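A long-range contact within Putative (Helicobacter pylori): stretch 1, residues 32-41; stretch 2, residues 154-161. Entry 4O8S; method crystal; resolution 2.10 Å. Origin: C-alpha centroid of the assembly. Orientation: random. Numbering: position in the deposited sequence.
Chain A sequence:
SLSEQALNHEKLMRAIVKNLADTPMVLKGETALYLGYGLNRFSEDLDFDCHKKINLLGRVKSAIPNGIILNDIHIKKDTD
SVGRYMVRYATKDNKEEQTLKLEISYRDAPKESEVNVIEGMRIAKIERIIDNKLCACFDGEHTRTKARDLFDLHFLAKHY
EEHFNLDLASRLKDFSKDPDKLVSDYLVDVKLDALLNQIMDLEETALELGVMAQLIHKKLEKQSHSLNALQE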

ATOM      1  N   ALA A  32       0.972  -2.457   3.283  1.00 24.58           N
ATOM      2  CA  ALA A  32       1.500  -1.682   4.419  1.00 26.85           C
ATOM      3  C   ALA A  32       0.361  -0.876   5.031  1.00 25.69           C
ATOM      4  O   ALA A  32       0.172  -0.853   6.255  1.00 25.55           O
ATOM      5  CB  ALA A  32       2.600  -0.747   3.968  1.00 24.59           C
ATOM      6  N   LEU A  33      -0.433  -0.246   4.176  1.00 26.12           N
ATOM      7  CA  LEU A  33      -1.630   0.453   4.656  1.00 30.06           C
ATOM      8  C   LEU A  33      -2.585  -0.487   5.410  1.00 28.74           C
ATOM      9  O   LEU A  33      -3.124  -0.131   6.473  1.00 28.63           O
ATOM     10  CB  LEU A  33      -2.347   1.135   3.499  1.00 23.74           C
ATOM     11  CG  LEU A  33      -1.596   2.303   2.862  1.00 28.16           C
ATOM     12  CD1 LEU A  33      -2.362   2.817   1.655  1.00 28.71           C
ATOM     13  CD2 LEU A  33      -1.381   3.439   3.874  1.00 32.91           C
ATOM     14  N   TYR A  34      -2.760  -1.702   4.892  1.00 26.62           N
ATOM     15  CA  TYR A  34      -3.681  -2.653   5.505  1.00 28.27           C
ATOM     16  C   TYR A  34      -3.217  -3.228   6.846  1.00 32.73           C
ATOM     17  O   TYR A  34      -4.013  -3.306   7.787  1.00 32.79           O
ATOM     18  CB  TYR A  34      -4.001  -3.800   4.545  1.00 27.49           C
ATOM     19  CG  TYR A  34      -4.925  -4.832   5.147  1.00 30.65           C
ATOM     20  CD1 TYR A  34      -6.270  -4.538   5.378  1.00 33.67           C
ATOM     21  CD2 TYR A  34      -4.462  -6.095   5.494  1.00 34.62           C
ATOM     22  CE1 TYR A  34      -7.136  -5.485   5.931  1.00 36.74           C
ATOM     23  CE2 TYR A  34      -5.322  -7.052   6.055  1.00 39.47           C
ATOM     24  CZ  TYR A  34      -6.659  -6.733   6.271  1.00 38.95           C
ATOM     25  OH  TYR A  34      -7.525  -7.660   6.822  1.00 42.00           O
ATOM     26  N   LEU A  35      -1.951  -3.643   6.926  1.00 27.15           N
ATOM     27  CA  LEU A  35      -1.432  -4.292   8.132  1.00 31.36           C
ATOM     28  C   LEU A  35      -0.982  -3.254   9.162  1.00 31.68           C
ATOM     29  O   LEU A  35      -1.003  -3.505  10.363  1.00 33.78           O
ATOM     30  CB  LEU A  35      -0.237  -5.188   7.793  1.00 28.79           C
ATOM     31  CG  LEU A  35      -0.521  -6.465   6.990  1.00 34.27           C
ATOM     32  CD1 LEU A  35       0.756  -7.269   6.770  1.00 32.59           C
ATOM     33  CD2 LEU A  35      -1.567  -7.311   7.705  1.00 34.80           C
ATOM     34  N   GLY A  36      -0.548  -2.098   8.678  1.00 29.45           N
ATOM     35  CA  GLY A  36       0.031  -1.100   9.553  1.00 35.33           C
ATOM     36  C   GLY A  36      -0.840   0.109   9.858  1.00 36.92           C
ATOM     37  O   GLY A  36      -0.713   0.691  10.937  1.00 31.62           O
ATOM     38  N   TYR A  37      -1.719   0.499   8.938  1.00 27.18           N
ATOM     39  CA  TYR A  37      -2.359   1.797   9.108  1.00 28.25           C
ATOM     40  C   TYR A  37      -3.885   1.812   9.090  1.00 25.75           C
ATOM     41  O   TYR A  37      -4.487   2.889   9.009  1.00 29.76           O
ATOM     42  CB  TYR A  37      -1.799   2.791   8.095  1.00 26.66           C
ATOM     43  CG  TYR A  37      -0.298   3.002   8.223  1.00 30.47           C
ATOM     44  CD1 TYR A  37       0.238   3.682   9.316  1.00 29.12           C
ATOM     45  CD2 TYR A  37       0.581   2.530   7.245  1.00 28.38           C
ATOM     46  CE1 TYR A  37       1.609   3.890   9.433  1.00 33.48           C
ATOM     47  CE2 TYR A  37       1.956   2.733   7.346  1.00 26.06           C
ATOM     48  CZ  TYR A  37       2.464   3.412   8.439  1.00 33.72           C
ATOM     49  OH  TYR A  37       3.819   3.636   8.556  1.00 29.52           O
ATOM     50  N   GLY A  38      -4.507   0.641   9.160  1.00 26.44           N
ATOM     51  CA  GLY A  38      -5.955   0.568   9.295  1.00 32.36           C
ATOM     52  C   GLY A  38      -6.774   0.732   8.023  1.00 31.43           C
ATOM     53  O   GLY A  38      -7.962   1.091   8.073  1.00 28.37           O
ATOM     54  N   LEU A  39      -6.163   0.475   6.868  1.00 23.92           N
ATOM     55  CA  LEU A  39      -6.904   0.570   5.612  1.00 26.11           C
ATOM     56  C   LEU A  39      -8.177  -0.287   5.681  1.00 25.62           C
ATOM     57  O   LEU A  39      -8.128  -1.439   6.126  1.00 25.10           O
ATOM     58  CB  LEU A  39      -6.023   0.090   4.445  1.00 27.23           C
ATOM     59  CG  LEU A  39      -6.637   0.133   3.040  1.00 25.27           C
ATOM     60  CD1 LEU A  39      -6.866   1.556   2.584  1.00 24.13           C
ATOM     61  CD2 LEU A  39      -5.708  -0.597   2.043  1.00 26.45           C
ATOM     62  N   ASN A  40      -9.308   0.253   5.229  1.00 27.67           N
ATOM     63  CA  ASN A  40     -10.575  -0.471   5.359  1.00 34.20           C
ATOM     64  C   ASN A  40     -11.028  -1.185   4.076  1.00 36.19           C
ATOM     65  O   ASN A  40     -12.216  -1.195   3.735  1.00 33.75           O
ATOM     66  CB  ASN A  40     -11.687   0.450   5.894  1.00 33.68           C
ATOM     67  CG  ASN A  40     -11.938   1.629   4.992  1.00 36.75           C
ATOM     68  OD1 ASN A  40     -11.034   2.090   4.282  1.00 33.96           O
ATOM     69  ND2 ASN A  40     -13.174   2.119   4.990  1.00 37.58           N
ATOM     70  N   ARG A  41     -10.068  -1.766   3.359  1.00 32.80           N
ATOM     71  CA  ARG A  41     -10.371  -2.730   2.302  1.00 29.75           C
ATOM     72  C   ARG A  41      -9.273  -3.762   2.454  1.00 31.56           C
ATOM     73  O   ARG A  41      -8.229  -3.470   3.051  1.00 31.33           O
ATOM     74  CB  ARG A  41     -10.312  -2.076   0.919  1.00 27.59           C
ATOM     75  CG  ARG A  41      -8.907  -1.618   0.495  1.00 28.38           C
ATOM     76  CD  ARG A  41      -8.881  -1.216  -0.983  1.00 30.15           C
ATOM     77  NE  ARG A  41      -7.551  -0.803  -1.435  1.00 30.59           N
ATOM     78  CZ  ARG A  41      -6.601  -1.662  -1.802  1.00 29.58           C
ATOM     79  NH1 ARG A  41      -6.852  -2.964  -1.764  1.00 28.38           N
ATOM     80  NH2 ARG A  41      -5.404  -1.228  -2.206  1.00 25.61           N
TER
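Stretch 2 (154-161) HFLAKHYE

Residues 32 to 36 of stretch 1 are helical and the chain then turns into a loop; stretch 2 is helical over residues 154 to 159, and Tyr160 is the first residue there to leave helical phi/psi. The two helices run in roughly the same sense, but the loop after the first doubles back, so from Tyr37 to Leu39 the pairing with stretch 2 runs in opposite order: the CA nearest that of Tyr37 is Tyr160, at 9.3 Å, whereas Leu39 lies closest to Phe155, with CA atoms 7.1 Å apart. Together the stretches bury 329 Å².

Along stretch 1, Leu33 points its CA-to-CB bond toward stretch 2, and its CD2 meets CD2 of Leu156 at 3.8 Å. Both leucines are buried, and their branched, apolar ends can pack without leaving a polar group unpaired. Tyr34 points away, and Leu35 and Gly36 also stay clear.

At Tyr37 the helical phi/psi values are lost, and its carbonyl becomes the polar anchor of the contact: OH of Tyr160 donates a short hydrogen bond to O of Tyr37, 2.5 Å. Tyrosine suits position 160 because its long ring carries the hydroxyl as far as this backbone O. The two tyrosine rings also form an offset edge-to-face pair, the edge of Tyr37 toward the face of Tyr160, with centroids 6.0 Å apart and planes at 80°. The same Tyr37 O lies 3.4 Å from CZ of Phe155, at the edge of that ring.

Gly38 has phi 81°, a value that by itself favours glycine; its O approaches CE1 of Phe155 at 3.5 Å. The loop is tied back to the helix by Leu39 N, which donates a hydrogen bond to O of Leu33, 3.1 Å. Leu39 then covers one face of the Phe155 ring, with CA 3.9 Å from the ring centroid in a CH-pi contact and CD1 3.8 Å from CG of Phe155. Asn40 is exposed, where a polar amide is at home; its OD1 lies 3.7 Å from CD1 of Phe155. Arg41 lies beyond reach.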

ATOM      1  N   HIS A 154      -7.923   8.503  -1.068  1.00 31.14           N
ATOM      2  CA  HIS A 154      -9.055   9.052  -0.333  1.00 32.38           C
ATOM      3  C   HIS A 154      -8.937   8.680   1.147  1.00 32.76           C
ATOM      4  O   HIS A 154      -9.102   9.530   2.017  1.00 31.67           O
ATOM      5  CB  HIS A 154     -10.358   8.527  -0.939  1.00 31.42           C
ATOM      6  CG  HIS A 154     -11.576   8.847  -0.136  1.00 37.33           C
ATOM      7  ND1 HIS A 154     -12.016   8.047   0.900  1.00 37.24           N
ATOM      8  CD2 HIS A 154     -12.459   9.873  -0.223  1.00 35.62           C
ATOM      9  CE1 HIS A 154     -13.112   8.573   1.422  1.00 38.97           C
ATOM     10  NE2 HIS A 154     -13.400   9.681   0.758  1.00 38.40           N
ATOM     11  N   PHE A 155      -8.628   7.410   1.425  1.00 27.47           N
ATOM     12  CA  PHE A 155      -8.418   6.938   2.788  1.00 26.93           C
ATOM     13  C   PHE A 155      -7.318   7.740   3.472  1.00 30.13           C
ATOM     14  O   PHE A 155      -7.431   8.116   4.660  1.00 29.65           O
ATOM     15  CB  PHE A 155      -8.007   5.461   2.764  1.00 27.86           C
ATOM     16  CG  PHE A 155      -7.495   4.950   4.083  1.00 25.59           C
ATOM     17  CD1 PHE A 155      -8.385   4.525   5.072  1.00 25.75           C
ATOM     18  CD2 PHE A 155      -6.124   4.902   4.348  1.00 24.95           C
ATOM     19  CE1 PHE A 155      -7.926   4.072   6.293  1.00 27.92           C
ATOM     20  CE2 PHE A 155      -5.652   4.451   5.584  1.00 25.95           C
ATOM     21  CZ  PHE A 155      -6.553   4.025   6.561  1.00 24.13           C
ATOM     22  N   LEU A 156      -6.234   7.972   2.735  1.00 25.88           N
ATOM     23  CA  LEU A 156      -5.093   8.709   3.269  1.00 28.45           C
ATOM     24  C   LEU A 156      -5.438  10.177   3.548  1.00 28.80           C
ATOM     25  O   LEU A 156      -5.111  10.695   4.607  1.00 26.97           O
ATOM     26  CB  LEU A 156      -3.903   8.607   2.304  1.00 27.55           C
ATOM     27  CG  LEU A 156      -3.239   7.215   2.378  1.00 27.82           C
ATOM     28  CD1 LEU A 156      -2.360   6.977   1.177  1.00 23.55           C
ATOM     29  CD2 LEU A 156      -2.406   7.078   3.660  1.00 26.35           C
ATOM     30  N   ALA A 157      -6.086  10.847   2.601  1.00 23.34           N
ATOM     31  CA  ALA A 157      -6.476  12.241   2.800  1.00 28.71           C
ATOM     32  C   ALA A 157      -7.463  12.375   3.961  1.00 32.30           C
ATOM     33  O   ALA A 157      -7.431  13.357   4.718  1.00 35.62           O
ATOM     34  CB  ALA A 157      -7.087  12.808   1.514  1.00 27.19           C
ATOM     35  N   LYS A 158      -8.335  11.385   4.111  1.00 34.17           N
ATOM     36  CA  LYS A 158      -9.372  11.443   5.135  1.00 36.59           C
ATOM     37  C   LYS A 158      -8.831  11.170   6.539  1.00 38.23           C
ATOM     38  O   LYS A 158      -9.225  11.833   7.502  1.00 37.22           O
ATOM     39  CB  LYS A 158     -10.490  10.442   4.811  1.00 35.87           C
ATOM     40  CG  LYS A 158     -11.770  10.605   5.656  1.00 41.00           C
ATOM     41  CD  LYS A 158     -12.795   9.515   5.312  1.00 45.04           C
ATOM     42  CE  LYS A 158     -14.111   9.708   6.068  1.00 54.03           C
ATOM     43  NZ  LYS A 158     -15.120  10.463   5.256  1.00 56.49           N
ATOM     44  N   HIS A 159      -7.946  10.182   6.667  1.00 29.12           N
ATOM     45  CA  HIS A 159      -7.523   9.744   7.994  1.00 31.36           C
ATOM     46  C   HIS A 159      -6.090  10.113   8.350  1.00 33.46           C
ATOM     47  O   HIS A 159      -5.692  10.028   9.522  1.00 30.80           O
ATOM     48  CB  HIS A 159      -7.710   8.236   8.137  1.00 30.27           C
ATOM     49  CG  HIS A 159      -9.122   7.791   7.934  1.00 35.44           C
ATOM     50  ND1 HIS A 159     -10.097   7.947   8.898  1.00 37.66           N
ATOM     51  CD2 HIS A 159      -9.730   7.204   6.873  1.00 33.17           C
ATOM     52  CE1 HIS A 159     -11.242   7.461   8.445  1.00 41.10           C
ATOM     53  NE2 HIS A 159     -11.047   7.009   7.218  1.00 39.63           N
ATOM     54  N   TYR A 160      -5.301  10.511   7.358  1.00 31.36           N
ATOM     55  CA  TYR A 160      -3.907  10.832   7.654  1.00 32.34           C
ATOM     56  C   TYR A 160      -3.485  12.162   7.058  1.00 33.65           C
ATOM     57  O   TYR A 160      -2.356  12.303   6.576  1.00 33.30           O
ATOM     58  CB  TYR A 160      -2.988   9.712   7.160  1.00 30.38           C
ATOM     59  CG  TYR A 160      -3.138   8.438   7.944  1.00 29.49           C
ATOM     60  CD1 TYR A 160      -2.418   8.236   9.113  1.00 31.74           C
ATOM     61  CD2 TYR A 160      -4.002   7.437   7.524  1.00 26.81           C
ATOM     62  CE1 TYR A 160      -2.551   7.065   9.844  1.00 30.58           C
ATOM     63  CE2 TYR A 160      -4.142   6.260   8.250  1.00 26.93           C
ATOM     64  CZ  TYR A 160      -3.417   6.089   9.413  1.00 26.63           C
ATOM     65  OH  TYR A 160      -3.537   4.924  10.149  1.00 28.01           O
ATOM     66  N   GLU A 161      -4.376  13.144   7.104  1.00 31.17           N
ATOM     67  CA  GLU A 161      -4.126  14.404   6.416  1.00 36.49           C
ATOM     68  C   GLU A 161      -2.882  15.135   6.932  1.00 35.28           C
ATOM     69  O   GLU A 161      -2.279  15.931   6.204  1.00 36.79           O
ATOM     70  CB  GLU A 161      -5.353  15.327   6.502  1.00 38.23           C
ATOM     71  CG  GLU A 161      -5.452  16.143   7.791  1.00 44.50           C
ATOM     72  CD  GLU A 161      -6.371  17.365   7.630  1.00 52.42           C
ATOM     73  OE1 GLU A 161      -7.606  17.170   7.541  1.00 49.68           O
ATOM     74  OE2 GLU A 161      -5.857  18.512   7.561  1.00 53.48           O
TER